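PDB 2X3E: 3-oxoacyl-[acyl-carrier-protein] synthase 3 from Pseudomonas aeruginosa, which catalyses the first condensation of fatty acid synthesis, joining acetyl-CoA and malonyl-ACP into acetoacetyl-ACP with release of carbon dioxide. Local coordinates for the interface of chains A and B. Numbering follows the deposited sequence. Chains: chain A/B, 3-oxoacyl-[acyl-carrier-protein] synthase 3.

Contact 1: the interface of chains A and B. Residues chain A 85, 87-88; chain B 189, 192-194, 196.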
# COMPACT_ATOMS: atom_id res chain seq x y z
N PHE A 85 6.32 4.92 -10.16
CA PHE A 85 7.36 3.90 -10.31
C PHE A 85 6.84 2.52 -9.91
O PHE A 85 5.75 2.40 -9.34
CB PHE A 85 8.60 4.25 -9.45
CG PHE A 85 8.79 5.73 -9.22
CD1 PHE A 85 9.28 6.54 -10.23
CD2 PHE A 85 8.47 6.30 -8.00
CE1 PHE A 85 9.46 7.90 -10.01
CE2 PHE A 85 8.64 7.65 -7.78
CZ PHE A 85 9.13 8.45 -8.79
N CYS A 87 9.13 0.76 -8.12
CA CYS A 87 9.77 0.99 -6.84
C CYS A 87 10.54 2.32 -6.96
O CYS A 87 11.25 2.52 -7.94
CB CYS A 87 10.73 -0.16 -6.51
SG CYS A 87 11.47 -0.08 -4.85
N PRO A 88 10.39 3.23 -5.98
CA PRO A 88 9.65 3.19 -4.73
C PRO A 88 8.16 3.51 -4.89
O PRO A 88 7.66 3.62 -6.01
CB PRO A 88 10.32 4.30 -3.91
CG PRO A 88 10.69 5.32 -4.92
CD PRO A 88 11.11 4.52 -6.13
N PHE B 189 14.43 10.48 -3.98
CA PHE B 189 13.73 9.33 -4.58
C PHE B 189 14.50 8.60 -5.69
O PHE B 189 14.23 7.43 -5.96
CB PHE B 189 12.38 9.79 -5.16
CG PHE B 189 12.50 10.54 -6.46
CD1 PHE B 189 12.27 9.90 -7.67
CD2 PHE B 189 12.84 11.89 -6.48
CE1 PHE B 189 12.38 10.58 -8.88
CE2 PHE B 189 12.95 12.59 -7.69
CZ PHE B 189 12.72 11.93 -8.89
N LEU B 192 17.28 4.86 -5.51
CA LEU B 192 16.92 3.46 -5.64
C LEU B 192 15.62 3.41 -6.42
O LEU B 192 14.62 3.97 -5.98
CB LEU B 192 16.72 2.83 -4.25
CG LEU B 192 17.97 2.72 -3.36
CD1 LEU B 192 17.61 2.81 -1.88
CD2 LEU B 192 18.72 1.43 -3.66
N MET B 193 15.62 2.76 -7.58
CA MET B 193 14.46 2.85 -8.47
C MET B 193 14.28 1.73 -9.47
O MET B 193 15.21 1.33 -10.15
CB MET B 193 14.53 4.16 -9.25
CG MET B 193 13.53 4.21 -10.40
SD MET B 193 12.36 5.51 -10.21
CE MET B 193 13.41 6.92 -10.56
N THR B 194 13.03 1.28 -9.57
CA THR B 194 12.57 0.42 -10.65
C THR B 194 11.49 1.19 -11.42
O THR B 194 10.38 1.36 -10.92
CB THR B 194 11.97 -0.88 -10.10
OG1 THR B 194 12.90 -1.49 -9.21
CG2 THR B 194 11.62 -1.84 -11.23
N ALA B 196 8.45 2.36 -13.88
CA ALA B 196 7.29 1.80 -14.56
C ALA B 196 7.60 1.84 -16.05
O ALA B 196 8.19 2.79 -16.53
CB ALA B 196 6.03 2.61 -14.24
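A:Phe85 and B:Met193 bury about 41 and 39 Å² of surface here and form the apolar core of a small junction in the homodimer, beside a two-bond antiparallel bridge. The thioether sulfur of B:Met193 stands above the plane of the A:Phe85 ring and just outside its rim at CD1, with SD 3.2 Å from A:Phe85 CD1. Its side chain leaves the backbone with CG anti to the backbone N (chi1 168°), then bends at chi2 and chi3, which turns the sulfur toward the CD1 rim of the ring and brings the methyl CE to 4.1 Å from A:Phe85 CE1. B:Phe189, from the 3-10 helix 186-191, approaches past the far end of the ring, and the two side chains cross at about a right angle. Its CD1 lies 3.6 Å from A:Phe85 CZ. The ring planes are tilted by only some 22°, but the rings are displaced past each other and meet at their rims, not as a stack. B:Phe189 reaches this place with CG between its backbone N and carbonyl carbon (chi1 76°). Both chain B groups approach from the same side of the phenyl plane, the sulfur at CD1 and the ring at CZ.

Beside this cluster, A:Cys87 pairs with B:Thr194 of strand 192-195. A:Cys87 N donates to B:Thr194 O at 3.1 Å. In the return bond B:Thr194 N donates to A:Cys87 O at 2.7 Å. A:Pro88, after a cis peptide bond, turns the chain directly behind the bridge and rests its CD 3.6 Å from B:Leu192 O. The centre of the patch lies about 10 Å from B:Ala112, which stands in place of the catalytic cysteine of this family, so the segment from chain A may help shape the acyl pocket of chain B. Next to the bridge, A:Cys87 CB packs 3.9 Å from B:Thr194 CB.

Contact 2: the interface of chains A and B. Residues chain A 104-106, 125, 130; chain B 117, 120-121, 124, 182.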
# COMPACT_ATOMS: atom_id res chain seq x y z
N LEU A 104 5.88 10.07 7.60
CA LEU A 104 5.50 8.69 7.31
C LEU A 104 4.83 8.71 5.93
O LEU A 104 3.90 9.49 5.73
CB LEU A 104 4.53 8.25 8.41
CG LEU A 104 3.77 6.93 8.48
CD1 LEU A 104 3.09 6.88 9.86
CD2 LEU A 104 2.76 6.78 7.37
N ALA A 105 5.29 7.91 4.98
CA ALA A 105 4.72 7.95 3.63
C ALA A 105 4.75 6.60 2.94
O ALA A 105 5.79 5.95 2.91
CB ALA A 105 5.45 8.99 2.78
N PHE A 106 3.60 6.18 2.41
CA PHE A 106 3.51 4.93 1.65
C PHE A 106 2.30 4.92 0.72
O PHE A 106 1.38 5.72 0.89
CB PHE A 106 3.48 3.72 2.60
CG PHE A 106 2.24 3.62 3.48
CD1 PHE A 106 1.10 2.94 3.04
CD2 PHE A 106 2.23 4.18 4.76
CE1 PHE A 106 -0.03 2.83 3.86
CE2 PHE A 106 1.11 4.07 5.58
CZ PHE A 106 -0.03 3.40 5.13
N LEU A 125 -4.01 4.58 11.93
CA LEU A 125 -2.70 5.10 12.32
C LEU A 125 -2.85 6.26 13.31
O LEU A 125 -2.12 6.35 14.29
CB LEU A 125 -1.90 5.57 11.11
CG LEU A 125 -1.27 4.50 10.21
CD1 LEU A 125 -0.80 5.15 8.90
CD2 LEU A 125 -0.13 3.81 10.92
N LEU A 130 0.09 6.70 16.15
CA LEU A 130 1.30 6.70 15.32
C LEU A 130 1.41 7.96 14.47
O LEU A 130 2.46 8.23 13.88
CB LEU A 130 1.35 5.45 14.42
CG LEU A 130 1.98 4.20 15.04
CD1 LEU A 130 1.57 4.00 16.48
CD2 LEU A 130 1.68 2.97 14.22
N TYR B 117 6.90 -0.54 7.88
CA TYR B 117 5.66 0.17 7.57
C TYR B 117 4.44 -0.74 7.70
O TYR B 117 3.39 -0.32 8.19
CB TYR B 117 5.70 0.81 6.17
CG TYR B 117 6.23 2.23 6.16
CD1 TYR B 117 7.59 2.49 6.12
CD2 TYR B 117 5.36 3.32 6.19
CE1 TYR B 117 8.09 3.80 6.11
CE2 TYR B 117 5.84 4.63 6.17
CZ TYR B 117 7.21 4.86 6.13
OH TYR B 117 7.69 6.15 6.12
N ALA B 120 3.39 -1.18 11.28
CA ALA B 120 2.69 0.03 11.70
C ALA B 120 1.24 0.02 11.24
O ALA B 120 0.33 0.30 12.02
CB ALA B 120 3.41 1.29 11.17
N SER B 121 1.02 -0.31 9.97
CA SER B 121 -0.32 -0.28 9.39
C SER B 121 -1.18 -1.39 9.99
O SER B 121 -2.27 -1.12 10.51
CB SER B 121 -0.26 -0.41 7.86
OG SER B 121 -1.56 -0.34 7.29
N SER B 124 -1.75 -0.99 13.77
CA SER B 124 -2.71 0.07 14.02
C SER B 124 -4.14 -0.36 13.69
O SER B 124 -5.06 0.01 14.41
CB SER B 124 -2.33 1.33 13.23
OG SER B 124 -1.12 1.86 13.74
N LEU B 182 8.91 6.26 12.00
CA LEU B 182 8.62 6.13 10.58
C LEU B 182 8.93 7.45 9.88
O LEU B 182 8.59 8.51 10.38
CB LEU B 182 7.14 5.77 10.37
CG LEU B 182 6.68 4.43 10.96
CD1 LEU B 182 5.15 4.40 11.08
CD2 LEU B 182 7.18 3.26 10.11
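This is a largely apolar part of the FabH homodimer interface, where strand 104-109 of A, the helices 114-127 of both chains and strand 177-184 of B pack together and help hold the two subunits as one body. B:Tyr117 buries most surface in the patch, about 49 Å². Its ring is packed between its own B:Leu182, whose methyl CD2 lies 4.0 Å above the ring centre, and the backbone of chain A, where A:Ala105 O lies on the opposite side of the plane, just beyond the rim, 3.5 Å from B:Tyr117 CE2. The phenolic OH accepts a fairly straight hydrogen bond from A:Ala105 N, 3.2 Å long, which anchors the far end of the side chain; the turn of the ring is held by the packing around it. A:Phe106 meets the tyrosine rim to rim, A:Phe106 CD2 to B:Tyr117 CD2 at 3.5 Å, with the planes turned about 67° apart.

A:Leu104 runs past the tyrosine in the opposite direction and lies alongside B:Leu182, both side chains pointing the same way. Its CG is anti to the backbone N (chi1 175°), which carries the branch to B:Leu182, and the two CD1 methyls of A:Leu104 and B:Leu182 are snug at 3.5 Å. Further along the helix, B:Ser124 OG donates to B:Ala120 O one turn earlier, at 2.7 Å. This internal bond occupies the hydroxyl as donor, while OG still faces the CD2 methyls of A:Leu125 and A:Leu130. B:Ser124 CB lies 3.9 Å from A:Leu125 CA, and A:Leu130 places CD2 3.9 Å from B:Ala120 CB. In the thiolase-like fold, helix 114-127 follows directly on the short 3-10 helix 111-113 that bears the nucleophile position, Ala112 here, so the dimer contact is built on the element leading away from the active site.

Contact 1 and contact 2 have their C-alpha centres about 20 Å apart and share no residue, but both belong to one two-fold interface, and each recurs with the chains exchanged. In chain B they are linked by sequence: strand 177-184 of contact 2 runs into the 3-10 helix and strand 192-195 used in contact 1. Contact 2 packs the middle of the subunit interface, its centre about 21 Å from A:Ala112, whereas the centre of contact 1 lies about 10 Å from B:Ala112 and 14 Å from B:His250. Dimerisation may therefore both stabilise the subunits and help complete each active-site region with a segment of the partner.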